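Local coordinates for protein 3-guanidinopropionase (Pseudomonas aeruginosa, PDB 3NIQ) that catalyses the manganese-dependent hydrolysis of 3-guanidinopropanoate to beta-alanine and urea, working as a homohexamer of the arginase family, at residues 101-113 against 127-139. Sequence-based numbering, arbitrary orientation.
Sequences SLRRIEGFYRQVH and LVTLPIFRALGRE
Tyr109 lays one face of its ring over Ile132, whose CG1 stands 3.6 Å from the ring centroid and almost on the ring normal, a CH-pi contact. Ile132 CD1 extends the overlap to Tyr109 CZ, while the phenol OH bonds to Ser121 on strand 118-123, a bond that ties the end of the ring to the sheet. One turn on, Ala135 shows how a small residue lets helices close in: Ala135 CB lies 3.4 Å from Arg110 N, against the backbone itself, and the axes approach to 7.9 Å at a crossing angle of -41°. Pro131 does the same a turn earlier, its CB 3.7 Å from Glu106 N, while its CG meets Ile105 CG2 and its CD meets Leu102 CD2, the leucine crossing it at about a right angle.

Toward solvent the packing turns polar. With CG anti to the backbone N (chi1 175°) and the chain fully extended, Glu106 lies across the aliphatic part of Arg134, OE1 being 3.4 Å from Arg134 CD. A water links Glu106 OE1 to Arg134 NH1, while Arg134 NE pairs with Glu175. Arg110 grips Glu106 side-on, NE and NH2 both reaching OE2 from one face of the carboxylate. With OE2 near its plane, the Arg110 guanidinium keeps a face for Arg138, whose CD lies over its centre and whose guanidinium stacks on it, planes 21° apart, a like-charge pairing that Glu106 probably eases.

A short 3-10 turn, Leu127-Val128, leads from the manganese ligand His126 into helix 129-136, which packs beside helix 98-114 on one face of the parallel sheet, the two joined in sequence by strand 118-123, in the alpha/beta fold of the arginase family.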
ATOM      1  N   SER A 101     -31.454  -4.711  10.210  1.00 23.88           N
ATOM      2  CA  SER A 101     -30.675  -5.622   9.347  1.00 22.61           C
ATOM      3  C   SER A 101     -30.884  -7.081   9.723  1.00 21.63           C
ATOM      4  O   SER A 101     -31.101  -7.919   8.852  1.00 21.35           O
ATOM      5  CB  SER A 101     -29.189  -5.284   9.360  1.00 22.87           C
ATOM      6  OG  SER A 101     -28.958  -4.095   8.645  1.00 25.02           O
ATOM      7  N   LEU A 102     -30.877  -7.360  11.024  1.00 21.83           N
ATOM      8  CA  LEU A 102     -31.156  -8.690  11.560  1.00 22.23           C
ATOM      9  C   LEU A 102     -32.486  -9.214  11.057  1.00 22.61           C
ATOM     10  O   LEU A 102     -32.580 -10.372  10.596  1.00 21.57           O
ATOM     11  CB  LEU A 102     -31.197  -8.664  13.085  1.00 23.13           C
ATOM     12  CG  LEU A 102     -29.926  -8.747  13.910  1.00 25.06           C
ATOM     13  CD1 LEU A 102     -30.298  -8.705  15.395  1.00 25.50           C
ATOM     14  CD2 LEU A 102     -29.110 -10.033  13.578  1.00 23.56           C
ATOM     15  N   ARG A 103     -33.524  -8.372  11.139  1.00 22.14           N
ATOM     16  CA  ARG A 103     -34.839  -8.757  10.631  1.00 21.92           C
ATOM     17  C   ARG A 103     -34.794  -9.051   9.133  1.00 22.06           C
ATOM     18  O   ARG A 103     -35.309 -10.076   8.676  1.00 20.14           O
ATOM     19  CB  ARG A 103     -35.883  -7.668  10.899  1.00 22.42           C
ATOM     20  CG  ARG A 103     -37.307  -8.045  10.446  1.00 25.61           C
ATOM     21  CD  ARG A 103     -38.296  -6.844  10.582  1.00 29.53           C
ATOM     22  NE  ARG A 103     -37.851  -5.702   9.776  1.00 34.59           N
ATOM     23  CZ  ARG A 103     -38.095  -5.554   8.469  1.00 35.72           C
ATOM     24  NH1 ARG A 103     -38.801  -6.474   7.807  1.00 34.92           N
ATOM     25  NH2 ARG A 103     -37.617  -4.491   7.815  1.00 29.08           N
ATOM     26  N   ARG A 104     -34.202  -8.127   8.375  1.00 22.25           N
ATOM     27  CA  ARG A 104     -34.229  -8.219   6.915  1.00 22.75           C
ATOM     28  C   ARG A 104     -33.415  -9.416   6.437  1.00 21.98           C
ATOM     29  O   ARG A 104     -33.838 -10.157   5.539  1.00 20.35           O
ATOM     30  CB  ARG A 104     -33.733  -6.911   6.297  1.00 23.89           C
ATOM     31  CG  ARG A 104     -34.793  -5.792   6.400  1.00 27.85           C
ATOM     32  CD  ARG A 104     -34.205  -4.395   6.329  1.00 34.51           C
ATOM     33  NE  ARG A 104     -33.741  -4.068   4.988  1.00 40.39           N
ATOM     34  CZ  ARG A 104     -33.641  -2.832   4.504  1.00 41.97           C
ATOM     35  NH1 ARG A 104     -33.978  -1.792   5.256  1.00 42.37           N
ATOM     36  NH2 ARG A 104     -33.204  -2.642   3.265  1.00 43.15           N
ATOM     37  N   ILE A 105     -32.264  -9.632   7.077  1.00 20.15           N
ATOM     38  CA  ILE A 105     -31.414 -10.744   6.686  1.00 20.01           C
ATOM     39  C   ILE A 105     -32.093 -12.077   6.931  1.00 18.88           C
ATOM     40  O   ILE A 105     -32.074 -12.950   6.054  1.00 19.02           O
ATOM     41  CB  ILE A 105     -30.038 -10.711   7.373  1.00 18.88           C
ATOM     42  CG1 ILE A 105     -29.278  -9.454   6.920  1.00 20.70           C
ATOM     43  CG2 ILE A 105     -29.285 -11.993   7.059  1.00 19.44           C
ATOM     44  CD1 ILE A 105     -28.028  -9.134   7.737  1.00 20.72           C
ATOM     45  N   GLU A 106     -32.702 -12.241   8.106  1.00 19.28           N
ATOM     46  CA  GLU A 106     -33.408 -13.492   8.406  1.00 19.08           C
ATOM     47  C   GLU A 106     -34.542 -13.746   7.392  1.00 18.91           C
ATOM     48  O   GLU A 106     -34.753 -14.884   6.966  1.00 19.97           O
ATOM     49  CB  GLU A 106     -33.981 -13.493   9.835  1.00 19.42           C
ATOM     50  CG  GLU A 106     -34.828 -14.753  10.122  1.00 20.13           C
ATOM     51  CD  GLU A 106     -35.421 -14.819  11.532  1.00 21.71           C
ATOM     52  OE1 GLU A 106     -35.110 -13.946  12.380  1.00 20.52           O
ATOM     53  OE2 GLU A 106     -36.192 -15.767  11.788  1.00 20.57           O
ATOM     54  N   GLY A 107     -35.285 -12.689   7.048  1.00 19.95           N
ATOM     55  CA  GLY A 107     -36.405 -12.795   6.104  1.00 19.91           C
ATOM     56  C   GLY A 107     -35.945 -13.339   4.758  1.00 20.77           C
ATOM     57  O   GLY A 107     -36.580 -14.215   4.176  1.00 19.95           O
ATOM     58  N   PHE A 108     -34.804 -12.844   4.283  1.00 20.30           N
ATOM     59  CA  PHE A 108     -34.196 -13.356   3.072  1.00 19.71           C
ATOM     60  C   PHE A 108     -33.856 -14.843   3.194  1.00 19.62           C
ATOM     61  O   PHE A 108     -34.193 -15.652   2.319  1.00 18.79           O
ATOM     62  CB  PHE A 108     -32.936 -12.535   2.768  1.00 20.25           C
ATOM     63  CG  PHE A 108     -32.268 -12.894   1.469  1.00 22.07           C
ATOM     64  CD1 PHE A 108     -32.764 -12.410   0.261  1.00 23.89           C
ATOM     65  CD2 PHE A 108     -31.133 -13.691   1.459  1.00 22.68           C
ATOM     66  CE1 PHE A 108     -32.135 -12.736  -0.968  1.00 27.12           C
ATOM     67  CE2 PHE A 108     -30.501 -14.035   0.252  1.00 25.39           C
ATOM     68  CZ  PHE A 108     -31.010 -13.554  -0.968  1.00 27.60           C
ATOM     69  N   TYR A 109     -33.180 -15.215   4.277  1.00 19.06           N
ATOM     70  CA  TYR A 109     -32.765 -16.599   4.434  1.00 19.57           C
ATOM     71  C   TYR A 109     -33.931 -17.557   4.655  1.00 19.63           C
ATOM     72  O   TYR A 109     -33.830 -18.720   4.307  1.00 19.91           O
ATOM     73  CB  TYR A 109     -31.693 -16.749   5.534  1.00 19.04           C
ATOM     74  CG  TYR A 109     -30.319 -16.398   4.992  1.00 18.79           C
ATOM     75  CD1 TYR A 109     -29.464 -17.396   4.498  1.00 16.98           C
ATOM     76  CD2 TYR A 109     -29.902 -15.077   4.911  1.00 15.68           C
ATOM     77  CE1 TYR A 109     -28.212 -17.074   3.955  1.00 17.87           C
ATOM     78  CE2 TYR A 109     -28.632 -14.740   4.353  1.00 17.35           C
ATOM     79  CZ  TYR A 109     -27.803 -15.743   3.903  1.00 18.55           C
ATOM     80  OH  TYR A 109     -26.575 -15.451   3.356  1.00 17.67           O
ATOM     81  N   ARG A 110     -35.017 -17.079   5.254  1.00 20.54           N
ATOM     82  CA  ARG A 110     -36.254 -17.901   5.347  1.00 21.07           C
ATOM     83  C   ARG A 110     -36.769 -18.290   3.955  1.00 21.32           C
ATOM     84  O   ARG A 110     -37.256 -19.400   3.752  1.00 21.71           O
ATOM     85  CB  ARG A 110     -37.355 -17.156   6.098  1.00 20.27           C
ATOM     86  CG  ARG A 110     -37.112 -17.041   7.608  1.00 21.98           C
ATOM     87  CD  ARG A 110     -38.410 -16.869   8.362  1.00 22.54           C
ATOM     88  NE  ARG A 110     -38.221 -16.671   9.806  1.00 23.34           N
ATOM     89  CZ  ARG A 110     -39.231 -16.646  10.676  1.00 24.77           C
ATOM     90  NH1 ARG A 110     -40.483 -16.828  10.244  1.00 21.15           N
ATOM     91  NH2 ARG A 110     -39.000 -16.444  11.973  1.00 20.56           N
ATOM     92  N   GLN A 111     -36.655 -17.365   3.003  1.00 21.91           N
ATOM     93  CA  GLN A 111     -37.083 -17.615   1.623  1.00 23.34           C
ATOM     94  C   GLN A 111     -36.159 -18.609   0.956  1.00 22.89           C
ATOM     95  O   GLN A 111     -36.606 -19.525   0.257  1.00 22.87           O
ATOM     96  CB  GLN A 111     -37.032 -16.319   0.812  1.00 24.74           C
ATOM     97  CG  GLN A 111     -38.209 -15.381   1.030  1.00 29.77           C
ATOM     98  CD  GLN A 111     -37.950 -13.999   0.439  1.00 36.23           C
ATOM     99  OE1 GLN A 111     -36.800 -13.574   0.299  1.00 40.20           O
ATOM    100  NE2 GLN A 111     -39.019 -13.290   0.101  1.00 38.70           N
ATOM    101  N   VAL A 112     -34.855 -18.401   1.132  1.00 21.03           N
ATOM    102  CA  VAL A 112     -33.865 -19.310   0.587  1.00 20.88           C
ATOM    103  C   VAL A 112     -34.161 -20.720   1.148  1.00 20.72           C
ATOM    104  O   VAL A 112     -34.256 -21.679   0.398  1.00 20.11           O
ATOM    105  CB  VAL A 112     -32.418 -18.849   0.950  1.00 21.66           C
ATOM    106  CG1 VAL A 112     -31.392 -19.920   0.585  1.00 18.75           C
ATOM    107  CG2 VAL A 112     -32.100 -17.525   0.279  1.00 20.87           C
ATOM    108  N   HIS A 113     -34.332 -20.815   2.469  1.00 20.73           N
ATOM    109  CA  HIS A 113     -34.559 -22.092   3.127  1.00 20.80           C
ATOM    110  C   HIS A 113     -35.889 -22.737   2.646  1.00 21.44           C
ATOM    111  O   HIS A 113     -35.952 -23.933   2.359  1.00 20.62           O
ATOM    112  CB  HIS A 113     -34.589 -21.901   4.640  1.00 21.26           C
ATOM    113  CG  HIS A 113     -34.712 -23.180   5.404  1.00 22.16           C
ATOM    114  ND1 HIS A 113     -33.774 -24.186   5.315  1.00 24.42           N
ATOM    115  CD2 HIS A 113     -35.652 -23.620   6.277  1.00 23.76           C
ATOM    116  CE1 HIS A 113     -34.133 -25.193   6.098  1.00 24.31           C
ATOM    117  NE2 HIS A 113     -35.270 -24.878   6.686  1.00 22.45           N
ATOM    118  N   LEU A 127     -21.697 -11.683  13.008  1.00 18.13           N
ATOM    119  CA  LEU A 127     -23.094 -11.534  13.445  1.00 18.61           C
ATOM    120  C   LEU A 127     -24.054 -11.964  12.343  1.00 18.63           C
ATOM    121  O   LEU A 127     -25.179 -12.396  12.613  1.00 19.11           O
ATOM    122  CB  LEU A 127     -23.396 -10.110  13.967  1.00 18.10           C
ATOM    123  CG  LEU A 127     -24.829  -9.899  14.473  1.00 19.24           C
ATOM    124  CD1 LEU A 127     -25.139 -10.842  15.652  1.00 21.28           C
ATOM    125  CD2 LEU A 127     -25.094  -8.415  14.876  1.00 19.41           C
ATOM    126  N   VAL A 128     -23.595 -11.904  11.095  1.00 19.05           N
ATOM    127  CA  VAL A 128     -24.417 -12.343   9.974  1.00 19.87           C
ATOM    128  C   VAL A 128     -24.888 -13.801  10.108  1.00 20.22           C
ATOM    129  O   VAL A 128     -25.954 -14.178   9.584  1.00 19.66           O
ATOM    130  CB  VAL A 128     -23.692 -12.166   8.618  1.00 20.62           C
ATOM    131  CG1 VAL A 128     -22.295 -12.750   8.667  1.00 25.21           C
ATOM    132  CG2 VAL A 128     -24.470 -12.900   7.541  1.00 24.66           C
ATOM    133  N   THR A 129     -24.113 -14.621  10.812  1.00 19.84           N
ATOM    134  CA  THR A 129     -24.466 -16.040  10.943  1.00 19.03           C
ATOM    135  C   THR A 129     -25.732 -16.246  11.794  1.00 18.50           C
ATOM    136  O   THR A 129     -26.504 -17.191  11.557  1.00 17.24           O
ATOM    137  CB  THR A 129     -23.281 -16.875  11.492  1.00 20.05           C
ATOM    138  OG1 THR A 129     -22.128 -16.632  10.679  1.00 20.41           O
ATOM    139  CG2 THR A 129     -23.591 -18.378  11.449  1.00 20.09           C
ATOM    140  N   LEU A 130     -25.957 -15.357  12.757  1.00 18.13           N
ATOM    141  CA  LEU A 130     -27.166 -15.432  13.580  1.00 19.22           C
ATOM    142  C   LEU A 130     -28.490 -15.431  12.793  1.00 19.29           C
ATOM    143  O   LEU A 130     -29.260 -16.378  12.919  1.00 17.66           O
ATOM    144  CB  LEU A 130     -27.194 -14.341  14.656  1.00 19.45           C
ATOM    145  CG  LEU A 130     -28.439 -14.331  15.557  1.00 20.60           C
ATOM    146  CD1 LEU A 130     -28.640 -15.671  16.222  1.00 19.35           C
ATOM    147  CD2 LEU A 130     -28.330 -13.212  16.605  1.00 17.87           C
ATOM    148  N   PRO A 131     -28.775 -14.370  11.999  1.00 19.66           N
ATOM    149  CA  PRO A 131     -30.034 -14.411  11.241  1.00 19.90           C
ATOM    150  C   PRO A 131     -30.135 -15.595  10.276  1.00 19.97           C
ATOM    151  O   PRO A 131     -31.214 -16.145  10.082  1.00 21.34           O
ATOM    152  CB  PRO A 131     -30.057 -13.057  10.504  1.00 20.14           C
ATOM    153  CG  PRO A 131     -28.596 -12.588  10.528  1.00 20.93           C
ATOM    154  CD  PRO A 131     -28.083 -13.079  11.838  1.00 20.09           C
ATOM    155  N   ILE A 132     -29.018 -16.014   9.697  1.00 19.32           N
ATOM    156  CA  ILE A 132     -28.973 -17.253   8.920  1.00 17.83           C
ATOM    157  C   ILE A 132     -29.455 -18.464   9.753  1.00 19.19           C
ATOM    158  O   ILE A 132     -30.333 -19.230   9.311  1.00 19.39           O
ATOM    159  CB  ILE A 132     -27.524 -17.498   8.370  1.00 17.75           C
ATOM    160  CG1 ILE A 132     -27.118 -16.364   7.430  1.00 17.90           C
ATOM    161  CG2 ILE A 132     -27.426 -18.870   7.641  1.00 16.83           C
ATOM    162  CD1 ILE A 132     -25.684 -16.528   6.747  1.00 14.08           C
ATOM    163  N   PHE A 133     -28.901 -18.631  10.957  1.00 18.50           N
ATOM    164  CA  PHE A 133     -29.303 -19.737  11.830  1.00 18.81           C
ATOM    165  C   PHE A 133     -30.774 -19.608  12.255  1.00 19.09           C
ATOM    166  O   PHE A 133     -31.467 -20.615  12.410  1.00 19.02           O
ATOM    167  CB  PHE A 133     -28.406 -19.814  13.074  1.00 17.71           C
ATOM    168  CG  PHE A 133     -27.085 -20.506  12.848  1.00 20.25           C
ATOM    169  CD1 PHE A 133     -26.582 -20.696  11.571  1.00 18.62           C
ATOM    170  CD2 PHE A 133     -26.336 -20.967  13.936  1.00 22.10           C
ATOM    171  CE1 PHE A 133     -25.377 -21.335  11.364  1.00 23.36           C
ATOM    172  CE2 PHE A 133     -25.106 -21.612  13.742  1.00 23.53           C
ATOM    173  CZ  PHE A 133     -24.625 -21.796  12.450  1.00 24.85           C
ATOM    174  N   ARG A 134     -31.245 -18.378  12.429  1.00 18.90           N
ATOM    175  CA  ARG A 134     -32.660 -18.140  12.717  1.00 19.94           C
ATOM    176  C   ARG A 134     -33.555 -18.706  11.626  1.00 19.57           C
ATOM    177  O   ARG A 134     -34.618 -19.261  11.924  1.00 19.42           O
ATOM    178  CB  ARG A 134     -32.941 -16.658  12.951  1.00 19.29           C
ATOM    179  CG  ARG A 134     -32.561 -16.223  14.374  1.00 21.28           C
ATOM    180  CD  ARG A 134     -32.659 -14.715  14.554  1.00 22.20           C
ATOM    181  NE  ARG A 134     -32.310 -14.310  15.910  1.00 20.92           N
ATOM    182  CZ  ARG A 134     -32.383 -13.055  16.354  1.00 23.61           C
ATOM    183  NH1 ARG A 134     -32.747 -12.071  15.538  1.00 23.86           N
ATOM    184  NH2 ARG A 134     -32.058 -12.777  17.605  1.00 22.87           N
ATOM    185  N   ALA A 135     -33.111 -18.622  10.376  1.00 18.01           N
ATOM    186  CA  ALA A 135     -33.853 -19.254   9.280  1.00 18.44           C
ATOM    187  C   ALA A 135     -33.647 -20.754   9.197  1.00 19.76           C
ATOM    188  O   ALA A 135     -34.622 -21.511   9.089  1.00 20.89           O
ATOM    189  CB  ALA A 135     -33.513 -18.608   7.919  1.00 18.19           C
ATOM    190  N   LEU A 136     -32.385 -21.189   9.229  1.00 19.93           N
ATOM    191  CA  LEU A 136     -32.049 -22.592   8.943  1.00 20.87           C
ATOM    192  C   LEU A 136     -32.281 -23.516  10.116  1.00 20.63           C
ATOM    193  O   LEU A 136     -32.359 -24.727   9.928  1.00 20.69           O
ATOM    194  CB  LEU A 136     -30.579 -22.766   8.484  1.00 19.79           C
ATOM    195  CG  LEU A 136     -29.998 -21.986   7.301  1.00 23.78           C
ATOM    196  CD1 LEU A 136     -28.698 -22.631   6.754  1.00 21.69           C
ATOM    197  CD2 LEU A 136     -31.006 -21.786   6.206  1.00 24.10           C
ATOM    198  N   GLY A 137     -32.302 -22.960  11.325  1.00 21.49           N
ATOM    199  CA  GLY A 137     -32.424 -23.784  12.537  1.00 23.82           C
ATOM    200  C   GLY A 137     -33.806 -23.658  13.166  1.00 26.48           C
ATOM    201  O   GLY A 137     -34.011 -24.063  14.300  1.00 27.68           O
ATOM    202  N   ARG A 138     -34.744 -23.096  12.409  1.00 28.60           N
ATOM    203  CA  ARG A 138     -36.073 -22.739  12.915  1.00 30.89           C
ATOM    204  C   ARG A 138     -36.923 -23.976  13.269  1.00 31.71           C
ATOM    205  O   ARG A 138     -37.601 -23.979  14.298  1.00 32.50           O
ATOM    206  CB  ARG A 138     -36.806 -21.814  11.921  1.00 31.36           C
ATOM    207  CG  ARG A 138     -38.155 -21.263  12.435  1.00 33.41           C
ATOM    208  CD  ARG A 138     -38.717 -20.146  11.555  1.00 37.11           C
ATOM    209  NE  ARG A 138     -39.047 -20.566  10.187  1.00 39.25           N
ATOM    210  CZ  ARG A 138     -40.260 -20.480   9.628  1.00 44.35           C
ATOM    211  NH1 ARG A 138     -41.301 -19.988  10.305  1.00 43.34           N
ATOM    212  NH2 ARG A 138     -40.437 -20.878   8.369  1.00 46.19           N
ATOM    213  N   GLU A 139     -36.875 -25.019  12.443  1.00 31.83           N
ATOM    214  CA  GLU A 139     -37.593 -26.267  12.765  1.00 32.41           C
ATOM    215  C   GLU A 139     -36.790 -27.254  13.613  1.00 31.96           C
ATOM    216  O   GLU A 139     -37.350 -27.930  14.489  1.00 32.36           O
ATOM    217  CB  GLU A 139     -38.035 -26.993  11.500  1.00 33.41           C
ATOM    218  CG  GLU A 139     -39.081 -26.286  10.672  1.00 38.52           C
ATOM    219  CD  GLU A 139     -39.283 -27.002   9.347  1.00 43.85           C
ATOM    220  OE1 GLU A 139     -40.030 -28.013   9.331  1.00 46.45           O
ATOM    221  OE2 GLU A 139     -38.667 -26.572   8.335  1.00 46.29           O
TER
HETATM  222  O   HOH W   1     -33.635 -11.862  12.757  1.00 20.09           O